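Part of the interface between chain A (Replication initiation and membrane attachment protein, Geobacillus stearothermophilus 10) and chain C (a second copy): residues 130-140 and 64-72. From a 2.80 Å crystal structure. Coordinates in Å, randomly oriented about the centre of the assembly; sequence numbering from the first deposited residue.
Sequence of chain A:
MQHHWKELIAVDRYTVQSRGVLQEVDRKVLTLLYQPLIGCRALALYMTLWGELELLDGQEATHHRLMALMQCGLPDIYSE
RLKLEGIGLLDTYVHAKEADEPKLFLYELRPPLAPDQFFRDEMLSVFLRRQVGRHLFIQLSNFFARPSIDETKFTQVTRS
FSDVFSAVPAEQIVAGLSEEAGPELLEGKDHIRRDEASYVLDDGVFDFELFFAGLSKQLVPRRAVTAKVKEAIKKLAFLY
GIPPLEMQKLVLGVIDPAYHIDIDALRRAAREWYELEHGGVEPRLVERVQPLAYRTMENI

Chain A (130-140) RQVGRHLFIQL
Chain C (64-72) HRLMALMQC

Two copies of the protein meet here through short helical segments, burying 400 Å² summed over both sides. In chain A one helix ends at V132(A), the chain turns at G133(A), and a second helix runs from R134(A) through L140(A). Chain C offers one helix, residues 64 to 70. Its axis passes 11.9 Å from that of helix 134-140, and the N-to-C directions make an angle of 69°, so the helices cross obliquely. The register is set by V132(A) and A68(C), whose CA atoms lie 5.5 Å apart.

R130(A) lies out of reach of the chain C stretch. Q131(A) has a CA-to-CB bond pointing sideways, but chi1 t and chi2 p bring its end closer to the partner, near A68(C) and Q71(C), where a long, flexible polar side chain can cover the end of the chain C helix. Q71(C) leaves helical geometry there with positive phi (54°/40°).

V132(A) comes next, phi/psi -115°/-15° and chi1 at 120°, between wells. Its CA packs 4.4 Å from CB of A68(C), whose CB points toward chain A; the small methyl fills this space while allowing the backbones to approach closely. CG2 of V132(A) also lies 4.2 Å from CD2 of L69(C). The L69(C) CB points away, yet its m,t rotamer carries the end of the side chain back to the contact.

G133(A) adopts 83°/153°, where a CB would be jammed against the preceding carbonyl O; glycine suits this turn for that reason. It is also the N-cap position of the second helix, and its O accepts a hydrogen bond from N of F137(A) at 3.0 Å.

R134(A) and H135(A) make no contact, but L136(A), the third residue of the helix, points toward chain C in a t,p rotamer. Its buried side chain suits a mixed site: CD2 lies 4.1 Å from CD2 of L69(C), continuing the apolar patch begun by V132(A), while CD1 sits 3.3 Å from CZ of R65(C), over one face of the guanidinium. That flat face is poorly hydrated and accepts an aliphatic neighbour, leaving the N-H groups free at the edge.

F137(A) and I138(A) face elsewhere. Q139(A), m,t with chi3 15°, points toward the partner and places OE1 at the guanidinium edge, near its plane. NH2 of R65(C) donates to OE1 of Q139(A) at 2.5 Å, a weak hydrogen bond because the N-H...O angle is only 117°. R65(C) reaches this position through an extended chain with chi1 -141° and chi3 -143°.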

# COMPACT_ATOMS: atom_id res chain seq x y z
N ARG A 130 -3.25 -21.05 21.35
CA ARG A 130 -3.71 -20.95 22.74
C ARG A 130 -4.38 -19.63 23.02
O ARG A 130 -5.38 -19.57 23.70
CB ARG A 130 -2.55 -21.16 23.72
CG ARG A 130 -2.80 -20.66 25.15
CD ARG A 130 -3.92 -21.43 25.84
NE ARG A 130 -4.42 -20.77 27.05
CZ ARG A 130 -5.40 -21.25 27.81
NH1 ARG A 130 -5.97 -22.40 27.48
NH2 ARG A 130 -5.80 -20.59 28.89
N GLN A 131 -3.78 -18.55 22.53
CA GLN A 131 -4.23 -17.20 22.88
C GLN A 131 -5.42 -16.71 22.06
O GLN A 131 -6.10 -15.76 22.45
CB GLN A 131 -3.07 -16.21 22.75
CG GLN A 131 -3.51 -14.75 22.67
CD GLN A 131 -3.79 -14.15 24.03
OE1 GLN A 131 -4.61 -13.24 24.17
NE2 GLN A 131 -3.11 -14.66 25.06
N VAL A 132 -5.68 -17.37 20.94
CA VAL A 132 -6.75 -16.98 20.04
C VAL A 132 -7.86 -18.02 19.92
O VAL A 132 -8.97 -17.71 19.48
CB VAL A 132 -6.11 -16.68 18.67
CG1 VAL A 132 -6.67 -17.57 17.57
CG2 VAL A 132 -6.22 -15.19 18.35
N GLY A 133 -7.58 -19.24 20.38
CA GLY A 133 -8.53 -20.32 20.23
C GLY A 133 -8.52 -21.04 18.89
O GLY A 133 -8.22 -20.44 17.86
N ARG A 134 -8.91 -22.31 18.90
CA ARG A 134 -8.80 -23.18 17.72
C ARG A 134 -9.56 -22.70 16.48
O ARG A 134 -9.02 -22.72 15.37
CB ARG A 134 -9.25 -24.60 18.07
CG ARG A 134 -8.94 -25.64 16.99
CD ARG A 134 -7.52 -26.20 17.12
NE ARG A 134 -7.23 -26.72 18.47
CZ ARG A 134 -6.15 -27.42 18.81
NH1 ARG A 134 -5.21 -27.71 17.91
NH2 ARG A 134 -5.99 -27.83 20.07
N HIS A 135 -10.81 -22.30 16.66
CA HIS A 135 -11.60 -21.79 15.55
C HIS A 135 -10.95 -20.58 14.86
O HIS A 135 -10.74 -20.57 13.64
CB HIS A 135 -13.00 -21.43 16.04
CG HIS A 135 -13.98 -21.15 14.94
ND1 HIS A 135 -14.10 -21.95 13.82
CD2 HIS A 135 -14.90 -20.16 14.80
CE1 HIS A 135 -15.04 -21.46 13.04
NE2 HIS A 135 -15.54 -20.38 13.60
N LEU A 136 -10.62 -19.56 15.65
CA LEU A 136 -10.05 -18.34 15.11
C LEU A 136 -8.68 -18.61 14.48
O LEU A 136 -8.30 -17.98 13.48
CB LEU A 136 -9.96 -17.29 16.21
CG LEU A 136 -9.40 -15.92 15.83
CD1 LEU A 136 -10.05 -15.44 14.56
CD2 LEU A 136 -9.64 -14.94 16.94
N PHE A 137 -7.95 -19.55 15.05
CA PHE A 137 -6.65 -19.92 14.53
C PHE A 137 -6.75 -20.42 13.10
O PHE A 137 -5.93 -20.07 12.26
CB PHE A 137 -6.02 -20.99 15.41
CG PHE A 137 -4.61 -21.35 15.02
CD1 PHE A 137 -3.54 -20.52 15.34
CD2 PHE A 137 -4.34 -22.53 14.36
CE1 PHE A 137 -2.26 -20.86 14.98
CE2 PHE A 137 -3.06 -22.88 14.00
CZ PHE A 137 -2.02 -22.06 14.31
N ILE A 138 -7.76 -21.23 12.81
CA ILE A 138 -7.92 -21.78 11.48
C ILE A 138 -8.32 -20.70 10.47
O ILE A 138 -7.91 -20.74 9.30
CB ILE A 138 -8.94 -22.95 11.47
CG1 ILE A 138 -8.41 -24.10 12.33
CG2 ILE A 138 -9.21 -23.44 10.04
CD1 ILE A 138 -9.19 -25.38 12.19
N GLN A 139 -9.13 -19.75 10.91
CA GLN A 139 -9.56 -18.65 10.06
C GLN A 139 -8.35 -17.80 9.67
O GLN A 139 -8.24 -17.33 8.54
CB GLN A 139 -10.60 -17.79 10.77
CG GLN A 139 -11.84 -18.55 11.22
CD GLN A 139 -13.05 -17.66 11.39
OE1 GLN A 139 -13.06 -16.52 10.93
NE2 GLN A 139 -14.07 -18.17 12.06
N LEU A 140 -7.45 -17.61 10.62
CA LEU A 140 -6.22 -16.87 10.39
C LEU A 140 -5.34 -17.62 9.40
O LEU A 140 -4.88 -17.04 8.41
CB LEU A 140 -5.46 -16.66 11.71
CG LEU A 140 -6.08 -15.67 12.69
CD1 LEU A 140 -5.22 -15.54 13.94
CD2 LEU A 140 -6.27 -14.31 12.03
N HIS C 64 -15.55 -11.53 22.30
CA HIS C 64 -14.42 -12.24 22.91
C HIS C 64 -13.25 -12.26 21.93
O HIS C 64 -12.09 -12.33 22.31
CB HIS C 64 -14.82 -13.68 23.25
CG HIS C 64 -15.83 -13.80 24.34
ND1 HIS C 64 -17.16 -14.09 24.10
CD2 HIS C 64 -15.71 -13.68 25.69
CE1 HIS C 64 -17.82 -14.13 25.24
NE2 HIS C 64 -16.96 -13.89 26.23
N ARG C 65 -13.59 -12.22 20.64
CA ARG C 65 -12.60 -12.21 19.58
C ARG C 65 -11.70 -10.99 19.72
O ARG C 65 -10.48 -11.11 19.81
CB ARG C 65 -13.28 -12.20 18.21
CG ARG C 65 -12.59 -13.07 17.17
CD ARG C 65 -13.00 -12.68 15.76
NE ARG C 65 -13.12 -13.84 14.88
CZ ARG C 65 -12.82 -13.83 13.59
NH1 ARG C 65 -12.38 -12.72 13.02
NH2 ARG C 65 -12.96 -14.94 12.87
N LEU C 66 -12.31 -9.81 19.74
CA LEU C 66 -11.56 -8.59 19.95
C LEU C 66 -10.69 -8.69 21.19
O LEU C 66 -9.51 -8.37 21.13
CB LEU C 66 -12.48 -7.38 20.09
CG LEU C 66 -13.27 -7.01 18.85
CD1 LEU C 66 -14.14 -5.81 19.15
CD2 LEU C 66 -12.34 -6.76 17.69
N MET C 67 -11.28 -9.15 22.29
CA MET C 67 -10.54 -9.33 23.54
C MET C 67 -9.28 -10.17 23.30
O MET C 67 -8.21 -9.84 23.80
CB MET C 67 -11.44 -9.95 24.61
CG MET C 67 -12.51 -9.00 25.16
SD MET C 67 -13.68 -9.82 26.24
CE MET C 67 -12.78 -9.80 27.76
N ALA C 68 -9.41 -11.22 22.50
CA ALA C 68 -8.30 -12.13 22.24
C ALA C 68 -7.23 -11.57 21.29
O ALA C 68 -6.02 -11.78 21.50
CB ALA C 68 -8.83 -13.47 21.72
N LEU C 69 -7.68 -10.90 20.23
CA LEU C 69 -6.79 -10.40 19.19
C LEU C 69 -5.98 -9.25 19.75
O LEU C 69 -4.79 -9.12 19.45
CB LEU C 69 -7.57 -9.90 17.98
CG LEU C 69 -8.28 -10.90 17.07
CD1 LEU C 69 -9.26 -10.16 16.17
CD2 LEU C 69 -7.26 -11.66 16.23
N MET C 70 -6.63 -8.41 20.55
CA MET C 70 -5.93 -7.28 21.15
C MET C 70 -5.23 -7.66 22.47
O MET C 70 -4.31 -6.96 22.92
CB MET C 70 -6.89 -6.10 21.33
CG MET C 70 -7.58 -5.73 20.04
SD MET C 70 -8.50 -4.24 20.14
CE MET C 70 -7.17 -3.10 20.08
N GLN C 71 -5.62 -8.80 23.03
CA GLN C 71 -5.14 -9.22 24.35
C GLN C 71 -5.37 -8.11 25.38
O GLN C 71 -4.55 -7.85 26.24
CB GLN C 71 -3.67 -9.63 24.31
CG GLN C 71 -3.34 -10.70 25.34
CD GLN C 71 -1.87 -10.75 25.69
OE1 GLN C 71 -1.10 -9.84 25.37
NE2 GLN C 71 -1.47 -11.83 26.37
N CYS C 72 -6.53 -7.49 25.27
CA CYS C 72 -6.94 -6.39 26.12
C CYS C 72 -8.25 -6.81 26.75
O CYS C 72 -8.88 -7.78 26.30
CB CYS C 72 -7.16 -5.13 25.28
SG CYS C 72 -7.10 -3.60 26.22